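Local coordinates for microcin B17-processing protein McbD (Escherichia coli str. K-12 substr. MG1655, PDB 6GRH) that takes part, as a YcaO-family protein, in processing the inactive microcin B17 precursor peptide into the active antibiotic, at residues D280-I283 and Q287-F290; K86-A91 and N337-Y342; E190-T193 and I198-I201; N3-L8 and P13-M18. The protein carries 1 engineered substitution. All coordinates share one frame; numbering follows the deposited sequence.

How the contacts relate
Along the chain contact 4 comes first and closes before contact 2 opens; contacts 3 and 1 then follow in series inside the long loop that contact 2 closes between 86-91 and 337-342. None touches another. Contacts 1 and 4 have the nearest centres, about 23 Å apart, while contacts 2 and 3 lie on opposite sides of the chain's centre, about 40 Å between centres. Shared elements bridge the gaps: helix 251-275 packs on contact 3 and runs into the loop of contact 1, and helix 47-66 meets residues of contacts 4 and 2. Three local contacts thus shape turns and a hairpin, and one long-range contact sets helix 82-95 against strand 339-347.

Contact 1. Residues D280-I283 and Q287-F290; sequences DDII and QRHF
R288 and I282 run past each other in opposite directions, and that passage makes the contact. I282 offers its CG2 branch, which stands opposite the backbone N about CA-CB and lies 4.0 Å from R288 CB, against the base of the arginine. R288 sets off the other way: its CG is anti to the backbone N (chi1 -167°), the chain stays extended through the next torsion, and a bend at chi3 turns the guanidinium back over the loop. There NH2 donates to I282 O at 2.9 Å. The bond is far from straight, 138° at the hydrogen, and NH2 stands above the carbonyl plane, 46° out of it, instead of meeting a lone pair. Seen from the arginine, the carbonyl oxygen sits at the edge of the guanidinium, slightly tilted from its plane.

Two waters extend the grip to I283. One accepts from R288 NH2 at 2.7 Å and donates a weak bond to I283 O; the other accepts from I283 N at 2.9 Å and donates a hydrogen bond to Q287 OE1 at 2.7 Å. R288 directly, and Q287 through water, thus hold the loop backbone, while I282 CG2 packs at their CB atoms. The I283 side chain packs on R209 of the neighbouring McbB subunit.

This is a local turn packed on the helix that follows it. The loop leaves helix 251-275, D284 OD1 bonds to Q287 N at the start of helix 285-292, and F290 of that helix rests on Y241 and T243 of strand 241-248.

Contact 2. Residues K86-A91 and N337-Y342; sequences KAFTEA and NIFVYY
F88 and F339 make the same choice at the first torsion: each sets CG anti to its carbonyl carbon and beside its backbone N, F88 with chi1 -84° and F339 with chi1 -53°. From a helix on one side and a strand on the other, this sends the two rings past each other in opposite directions until their CE2 corners come together. The closest atoms are F88 CE2 and F339 CE2, 3.6 Å apart, and F88 CZ lies 4.1 Å from F339 CD2. The planes are near parallel, at 28°, yet slid so far that the rings barely overlap; the centroids stand 5.8 Å apart. What results is an apolar contact with little of the face-on area of a full offset stack.

The contact joins helix 82-95 to the beginning of strand 339-347, which lies between strands 108-115 and 350-358 in an antiparallel sheet of the YcaO family region. Backbone bonds between F339 and V358 and between V340 and F114 fix the strand on its two flanks. F88 comes from helix 82-95 and packs also on L76 and on I124 and P125 of strand 121-125, and F339 lies against N115 and Q122.

Just before the strand, N337 supplies a second, smaller touch. Its amide nitrogen ND2 lies 3.6 Å from A87 CB, a van der Waals contact with the methyl group one residue ahead of F88. The polar business of that amide is with D361, whose OD2 accepts a hydrogen bond from ND2 and probably fixes the amide's orientation, with A87 CB on the helix touching it.

Contact 3. Residues E190-T193 and I198-I201; sequences EIVT and IDEI
T193 and D199 form the tight part of this contact, with one carboxylate oxygen taking two bonds from a single residue. T193 N donates to D199 OD1 at 3.0 Å, nearly straight at 165°, and arrives on the syn lone pair, the side of the other oxygen. T193 OG1 donates to the same OD1, also at 3.0 Å, but from above the carboxylate plane, 49° out of it. The threonine can do both because its OG1 sits between the backbone N and the carbonyl carbon (chi1 73°), close to its own N-H. The two side chains slide past each other in opposite directions, and T193 CG2 comes 3.8 Å from I198 CG2 on the buried side.

The arrangement belongs to the turn that leads from strand 182-187 into helix 196-208. T193 OG1 also accepts from I195 N, which makes an ST turn, and D199 OD2 takes a weak bond from G194 N. D199 lies in the first turn of the helix, where the helix end would probably favour its negative charge.

V192 marks the loose, solvent side. It is exposed, and it meets the aspartate at about a right angle through CG1, 3.8 Å from D199 OD2, a van der Waals touch of a methyl on a carboxylate oxygen. I198 turns the end of its chain inward instead, onto C256 and V260 of helix 251-275.

Contact 4. Residues N3-L8 and P13-M18; sequences NVYSNL and PATMAM
V4 and M16 form an antiparallel hydrogen-bonded pair, Y5 and T15 the non-hydrogen-bonded pair beside it, and N3 and V4 both face M16 in a G1 beta bulge. M16 N donates to V4 O at 3.0 Å, in the carbonyl plane and at 167°, and V4 N returns a more bent bond to M16 O. S6 N donates to A14 O at 3.0 Å.

The Y5 ring turns its edge to T15: Y5 CD1 lies 3.8 Å from T15 CG2, in the ring plane, for one of two threonine conformers. N3 ND2 lies 3.9 Å from A17 CB and gives Y5 OH a weak bond. A water bridges the strands near their loop end, donating to V4 O and P13 O, both at 2.7 Å, and accepting from S6 OG.

V4 and M16 lie on a face shared by W215 and L218 of a neighbouring McbB subunit and this chain's helix 47-66. Strand 15-18 bonds to 4-5 on one edge and to W33 and Q31 of 28-33 on the other, while Y5 OH and N3 ND2 reach T15 O and T12 of a neighbouring McbC subunit, consistent with the hairpin forming part of the interface with McbB and McbC.

Contact 1. Residues D280-I283 and Q287-F290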
# COMPACT_ATOMS: atom_id res chain seq x y z
N ASP E 280 -0.84 0.61 45.69
CA ASP E 280 0.46 -0.02 45.46
C ASP E 280 1.10 0.35 44.10
O ASP E 280 2.29 0.14 43.90
CB ASP E 280 0.36 -1.54 45.59
CG ASP E 280 1.74 -2.21 45.62
OD1 ASP E 280 2.50 -1.98 46.60
OD2 ASP E 280 2.07 -2.91 44.65
N ASP E 281 0.30 0.90 43.18
CA ASP E 281 0.82 1.40 41.91
C ASP E 281 1.46 2.78 42.04
O ASP E 281 2.18 3.19 41.15
CB ASP E 281 -0.30 1.47 40.86
CG ASP E 281 -0.93 0.11 40.61
OD1 ASP E 281 -0.19 -0.88 40.63
OD2 ASP E 281 -2.17 0.04 40.41
N ILE E 282 1.17 3.49 43.13
CA ILE E 282 1.79 4.78 43.39
C ILE E 282 3.07 4.54 44.17
O ILE E 282 3.02 4.06 45.30
CB ILE E 282 0.86 5.72 44.18
CG1 ILE E 282 -0.45 5.96 43.40
CG2 ILE E 282 1.55 7.05 44.48
CD1 ILE E 282 -0.24 6.56 42.01
N ILE E 283 4.21 4.86 43.55
CA ILE E 283 5.53 4.70 44.20
C ILE E 283 6.19 6.01 44.62
O ILE E 283 7.24 5.96 45.26
CB ILE E 283 6.52 3.90 43.32
CG1 ILE E 283 6.93 4.67 42.06
CG2 ILE E 283 5.93 2.54 42.98
CD1 ILE E 283 7.88 3.92 41.15
N GLN E 287 3.45 12.28 44.61
CA GLN E 287 2.21 11.90 43.92
C GLN E 287 1.17 11.36 44.89
O GLN E 287 0.01 11.69 44.77
CB GLN E 287 2.47 10.87 42.81
CG GLN E 287 3.28 11.40 41.64
CD GLN E 287 3.48 10.37 40.54
OE1 GLN E 287 3.15 9.18 40.71
NE2 GLN E 287 4.00 10.81 39.39
N ARG E 288 1.61 10.56 45.86
CA ARG E 288 0.72 10.06 46.93
C ARG E 288 0.12 11.21 47.73
O ARG E 288 -1.08 11.27 47.95
CB ARG E 288 1.46 9.08 47.87
CG ARG E 288 0.56 8.27 48.81
CD ARG E 288 1.32 7.23 49.64
NE ARG E 288 2.07 6.31 48.78
CZ ARG E 288 3.40 6.26 48.61
NH1 ARG E 288 4.26 7.02 49.30
NH2 ARG E 288 3.89 5.37 47.74
N HIS E 289 0.96 12.15 48.13
CA HIS E 289 0.49 13.34 48.86
C HIS E 289 -0.50 14.15 47.99
O HIS E 289 -1.57 14.54 48.46
CB HIS E 289 1.66 14.22 49.30
CG HIS E 289 1.24 15.51 49.93
ND1 HIS E 289 0.72 15.57 51.21
CD2 HIS E 289 1.23 16.78 49.46
CE1 HIS E 289 0.41 16.82 51.50
NE2 HIS E 289 0.73 17.58 50.46
N PHE E 290 -0.16 14.38 46.73
CA PHE E 290 -1.06 15.14 45.85
C PHE E 290 -2.44 14.49 45.73
O PHE E 290 -3.44 15.18 45.76
CB PHE E 290 -0.48 15.32 44.45
CG PHE E 290 -1.29 16.26 43.59
CD1 PHE E 290 -1.49 17.59 43.98
CD2 PHE E 290 -1.84 15.83 42.38
CE1 PHE E 290 -2.21 18.47 43.19
CE2 PHE E 290 -2.56 16.72 41.58
CZ PHE E 290 -2.75 18.04 41.99
O HOH W 1 3.91 6.65 41.31
O HOH W 2 6.20 4.04 47.78

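Contact 2. Residues K86-A91 and N337-Y342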
# COMPACT_ATOMS: atom_id res chain seq x y z
N LYS E 86 29.95 28.05 53.69
CA LYS E 86 29.26 28.54 54.90
C LYS E 86 27.73 28.50 54.75
O LYS E 86 27.02 28.08 55.67
CB LYS E 86 29.74 29.95 55.25
CG LYS E 86 29.26 30.48 56.60
N ALA E 87 27.22 28.94 53.60
CA ALA E 87 25.79 28.88 53.33
C ALA E 87 25.24 27.44 53.29
O ALA E 87 24.13 27.19 53.76
CB ALA E 87 25.48 29.59 52.01
N PHE E 88 25.99 26.51 52.71
CA PHE E 88 25.59 25.10 52.74
C PHE E 88 25.55 24.59 54.17
O PHE E 88 24.57 23.94 54.56
CB PHE E 88 26.49 24.21 51.87
CG PHE E 88 26.08 24.18 50.41
CD1 PHE E 88 25.00 23.40 50.00
CD2 PHE E 88 26.76 24.94 49.47
CE1 PHE E 88 24.60 23.38 48.65
CE2 PHE E 88 26.37 24.92 48.12
CZ PHE E 88 25.29 24.14 47.72
N THR E 89 26.60 24.90 54.95
CA THR E 89 26.67 24.51 56.36
C THR E 89 25.44 24.98 57.13
O THR E 89 24.88 24.22 57.89
CB THR E 89 27.93 25.07 57.06
OG1 THR E 89 29.09 24.70 56.31
CG2 THR E 89 28.04 24.55 58.48
N GLU E 90 25.04 26.23 56.91
CA GLU E 90 23.86 26.79 57.57
C GLU E 90 22.55 26.15 57.07
O GLU E 90 21.61 26.00 57.85
CB GLU E 90 23.82 28.33 57.45
CG GLU E 90 24.96 29.05 58.21
CD GLU E 90 25.17 28.55 59.63
OE1 GLU E 90 24.29 28.80 60.48
OE2 GLU E 90 26.20 27.89 59.92
N ALA E 91 22.51 25.75 55.80
CA ALA E 91 21.38 24.95 55.29
C ALA E 91 21.33 23.58 55.96
O ALA E 91 20.32 23.21 56.54
CB ALA E 91 21.43 24.81 53.77
N ASN E 337 25.16 32.85 46.04
CA ASN E 337 25.31 31.41 46.19
C ASN E 337 24.21 30.63 45.45
O ASN E 337 23.36 29.98 46.07
CB ASN E 337 25.31 31.03 47.68
CG ASN E 337 26.49 31.59 48.41
OD1 ASN E 337 27.62 31.53 47.92
ND2 ASN E 337 26.26 32.15 49.61
N ILE E 338 24.24 30.73 44.13
CA ILE E 338 23.34 29.98 43.26
C ILE E 338 24.24 29.26 42.26
O ILE E 338 25.09 29.89 41.60
CB ILE E 338 22.32 30.87 42.53
CG1 ILE E 338 21.57 31.76 43.51
CG2 ILE E 338 21.32 30.01 41.76
CD1 ILE E 338 20.48 32.62 42.89
N PHE E 339 24.02 27.96 42.14
CA PHE E 339 24.92 27.07 41.42
C PHE E 339 24.15 26.29 40.38
O PHE E 339 22.95 26.03 40.54
CB PHE E 339 25.61 26.11 42.41
CG PHE E 339 26.28 26.84 43.52
CD1 PHE E 339 27.46 27.51 43.28
CD2 PHE E 339 25.66 26.96 44.76
CE1 PHE E 339 28.05 28.27 44.28
CE2 PHE E 339 26.25 27.68 45.76
CZ PHE E 339 27.45 28.34 45.53
N VAL E 340 24.85 25.92 39.32
CA VAL E 340 24.29 25.12 38.27
C VAL E 340 25.04 23.80 38.26
O VAL E 340 26.20 23.75 37.86
CB VAL E 340 24.47 25.81 36.91
CG1 VAL E 340 23.81 25.00 35.82
CG2 VAL E 340 23.92 27.24 36.94
N TYR E 341 24.36 22.73 38.69
CA TYR E 341 24.82 21.39 38.40
C TYR E 341 24.60 21.16 36.93
O TYR E 341 23.56 21.55 36.38
CB TYR E 341 24.04 20.33 39.17
CG TYR E 341 24.18 18.96 38.57
CD1 TYR E 341 25.31 18.20 38.79
CD2 TYR E 341 23.18 18.43 37.77
CE1 TYR E 341 25.44 16.93 38.26
CE2 TYR E 341 23.30 17.17 37.19
CZ TYR E 341 24.43 16.42 37.43
OH TYR E 341 24.55 15.17 36.85
N TYR E 342 25.55 20.48 36.29
CA TYR E 342 25.40 20.17 34.86
C TYR E 342 26.01 18.84 34.53
O TYR E 342 26.95 18.36 35.20
CB TYR E 342 26.00 21.30 34.00
CG TYR E 342 27.49 21.37 34.06
CD1 TYR E 342 28.13 22.06 35.07
CD2 TYR E 342 28.27 20.69 33.13
CE1 TYR E 342 29.51 22.08 35.16
CE2 TYR E 342 29.65 20.71 33.20
CZ TYR E 342 30.27 21.37 34.22
OH TYR E 342 31.65 21.38 34.28

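Contact 3. Residues E190-T193 and I198-I201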
# COMPACT_ATOMS: atom_id res chain seq x y z
N GLU E 190 -12.69 34.74 34.18
CA GLU E 190 -13.33 34.69 32.86
C GLU E 190 -12.41 35.09 31.69
O GLU E 190 -12.88 35.25 30.58
CB GLU E 190 -14.58 35.57 32.84
CG GLU E 190 -15.69 35.06 33.74
CD GLU E 190 -16.80 36.07 33.96
OE1 GLU E 190 -16.95 37.04 33.17
OE2 GLU E 190 -17.54 35.92 34.95
N ILE E 191 -11.10 35.20 31.94
CA ILE E 191 -10.12 35.64 30.94
C ILE E 191 -10.25 34.84 29.65
O ILE E 191 -10.44 33.63 29.70
CB ILE E 191 -8.66 35.51 31.47
CG1 ILE E 191 -7.65 36.23 30.56
CG2 ILE E 191 -8.22 34.05 31.67
CD1 ILE E 191 -7.73 37.74 30.64
N VAL E 192 -10.17 35.54 28.51
CA VAL E 192 -10.12 34.89 27.19
C VAL E 192 -8.72 35.14 26.61
O VAL E 192 -8.29 36.29 26.54
CB VAL E 192 -11.21 35.44 26.23
CG1 VAL E 192 -11.02 34.88 24.81
CG2 VAL E 192 -12.59 35.09 26.76
N THR E 193 -8.02 34.06 26.22
CA THR E 193 -6.66 34.17 25.70
C THR E 193 -6.56 34.27 24.17
O THR E 193 -5.52 34.68 23.67
CB THR E 193 -5.76 33.00 26.16
OG1 THR E 193 -6.11 31.78 25.47
CG2 THR E 193 -5.82 32.81 27.69
N ILE E 198 -6.29 26.62 24.99
CA ILE E 198 -6.28 27.17 26.34
C ILE E 198 -7.71 27.52 26.73
O ILE E 198 -8.18 27.17 27.81
CB ILE E 198 -5.35 28.41 26.44
CG1 ILE E 198 -3.93 28.03 26.01
CG2 ILE E 198 -5.37 29.01 27.84
CD1 ILE E 198 -3.30 26.88 26.77
N ASP E 199 -8.41 28.19 25.83
CA ASP E 199 -9.81 28.57 26.04
C ASP E 199 -10.74 27.36 26.17
O ASP E 199 -11.67 27.39 26.94
CB ASP E 199 -10.27 29.52 24.93
CG ASP E 199 -9.51 30.85 24.97
OD1 ASP E 199 -8.99 31.23 26.04
OD2 ASP E 199 -9.40 31.52 23.92
N GLU E 200 -10.45 26.31 25.41
CA GLU E 200 -11.18 25.04 25.52
C GLU E 200 -11.07 24.45 26.95
O GLU E 200 -12.07 24.07 27.55
CB GLU E 200 -10.64 24.06 24.49
CG GLU E 200 -11.49 22.83 24.26
CD GLU E 200 -12.51 22.98 23.14
OE1 GLU E 200 -12.75 24.10 22.63
OE2 GLU E 200 -13.08 21.93 22.79
N ILE E 201 -9.84 24.40 27.48
CA ILE E 201 -9.62 23.94 28.86
C ILE E 201 -10.32 24.88 29.85
O ILE E 201 -11.06 24.42 30.71
CB ILE E 201 -8.11 23.83 29.23
CG1 ILE E 201 -7.43 22.75 28.39
CG2 ILE E 201 -7.92 23.53 30.72
CD1 ILE E 201 -5.93 22.94 28.31

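Contact 4. Residues N3-L8 and P13-M18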
# COMPACT_ATOMS: atom_id res chain seq x y z
N ASN E 3 3.88 5.14 19.23
CA ASN E 3 3.94 3.74 19.66
C ASN E 3 5.27 3.06 19.36
O ASN E 3 5.34 2.12 18.59
CB ASN E 3 2.77 2.97 19.07
CG ASN E 3 1.44 3.59 19.43
OD1 ASN E 3 0.77 4.23 18.58
ND2 ASN E 3 1.07 3.44 20.70
N VAL E 4 6.33 3.58 19.95
CA VAL E 4 7.64 2.99 19.84
C VAL E 4 7.85 2.11 21.06
O VAL E 4 7.84 2.62 22.17
CB VAL E 4 8.72 4.09 19.72
CG1 VAL E 4 10.12 3.47 19.75
CG2 VAL E 4 8.52 4.88 18.43
N TYR E 5 8.00 0.81 20.85
CA TYR E 5 8.20 -0.19 21.92
C TYR E 5 9.64 -0.70 21.90
O TYR E 5 10.18 -0.94 20.83
CB TYR E 5 7.25 -1.37 21.71
CG TYR E 5 5.80 -0.97 21.57
CD1 TYR E 5 5.13 -0.36 22.64
CD2 TYR E 5 5.11 -1.12 20.37
CE1 TYR E 5 3.79 0.04 22.53
CE2 TYR E 5 3.77 -0.73 20.24
CZ TYR E 5 3.11 -0.15 21.32
OH TYR E 5 1.80 0.23 21.24
N SER E 6 10.26 -0.87 23.07
CA SER E 6 11.64 -1.34 23.15
C SER E 6 11.67 -2.57 24.05
O SER E 6 10.91 -2.69 25.00
CB SER E 6 12.58 -0.24 23.72
OG SER E 6 12.57 0.93 22.91
N ASN E 7 12.57 -3.48 23.71
CA ASN E 7 12.91 -4.62 24.53
C ASN E 7 13.41 -4.18 25.93
O ASN E 7 14.01 -3.11 26.10
CB ASN E 7 13.98 -5.46 23.78
CG ASN E 7 14.30 -6.77 24.46
OD1 ASN E 7 15.11 -6.83 25.40
ND2 ASN E 7 13.70 -7.86 23.95
N LEU E 8 13.15 -5.03 26.93
CA LEU E 8 13.58 -4.76 28.31
C LEU E 8 15.12 -4.51 28.39
O LEU E 8 15.57 -3.66 29.17
CB LEU E 8 13.09 -5.89 29.27
CG LEU E 8 13.97 -7.04 29.70
CD1 LEU E 8 15.05 -6.54 30.63
CD2 LEU E 8 13.17 -8.14 30.42
N PRO E 13 13.40 3.27 26.63
CA PRO E 13 12.32 2.88 27.52
C PRO E 13 11.30 1.97 26.88
O PRO E 13 11.20 1.91 25.64
CB PRO E 13 11.67 4.21 27.90
CG PRO E 13 12.00 5.09 26.78
CD PRO E 13 13.35 4.71 26.33
N ALA E 14 10.50 1.33 27.72
CA ALA E 14 9.51 0.37 27.27
C ALA E 14 8.57 0.88 26.19
O ALA E 14 8.37 0.21 25.19
CB ALA E 14 8.70 -0.17 28.45
N THR E 15 7.96 2.03 26.41
CA THR E 15 6.92 2.50 25.53
C THR E 15 6.93 4.01 25.46
O THR E 15 7.01 4.68 26.49
CB THR E 15 5.50 2.06 26.00
OG1 THR E 15 5.12 2.79 27.17
CG2 THR E 15 5.44 0.59 26.30
N MET E 16 6.89 4.55 24.25
CA MET E 16 6.42 5.91 24.07
C MET E 16 5.13 5.88 23.27
O MET E 16 4.96 5.08 22.34
CB MET E 16 7.41 6.79 23.34
CG MET E 16 6.85 8.21 23.26
SD MET E 16 8.04 9.39 22.68
CE MET E 16 7.04 10.86 22.87
N ALA E 17 4.21 6.74 23.66
CA ALA E 17 2.92 6.86 22.98
C ALA E 17 2.37 8.30 23.05
O ALA E 17 2.49 8.98 24.05
CB ALA E 17 1.93 5.88 23.57
N MET E 18 1.83 8.75 21.93
CA MET E 18 1.03 9.95 21.88
C MET E 18 -0.42 9.48 21.89
O MET E 18 -0.82 8.67 21.06
CB MET E 18 1.34 10.71 20.60
CG MET E 18 0.58 12.00 20.44
SD MET E 18 1.05 12.76 18.87
CE MET E 18 -0.34 12.36 17.83
O HOH W 3 10.20 2.88 23.37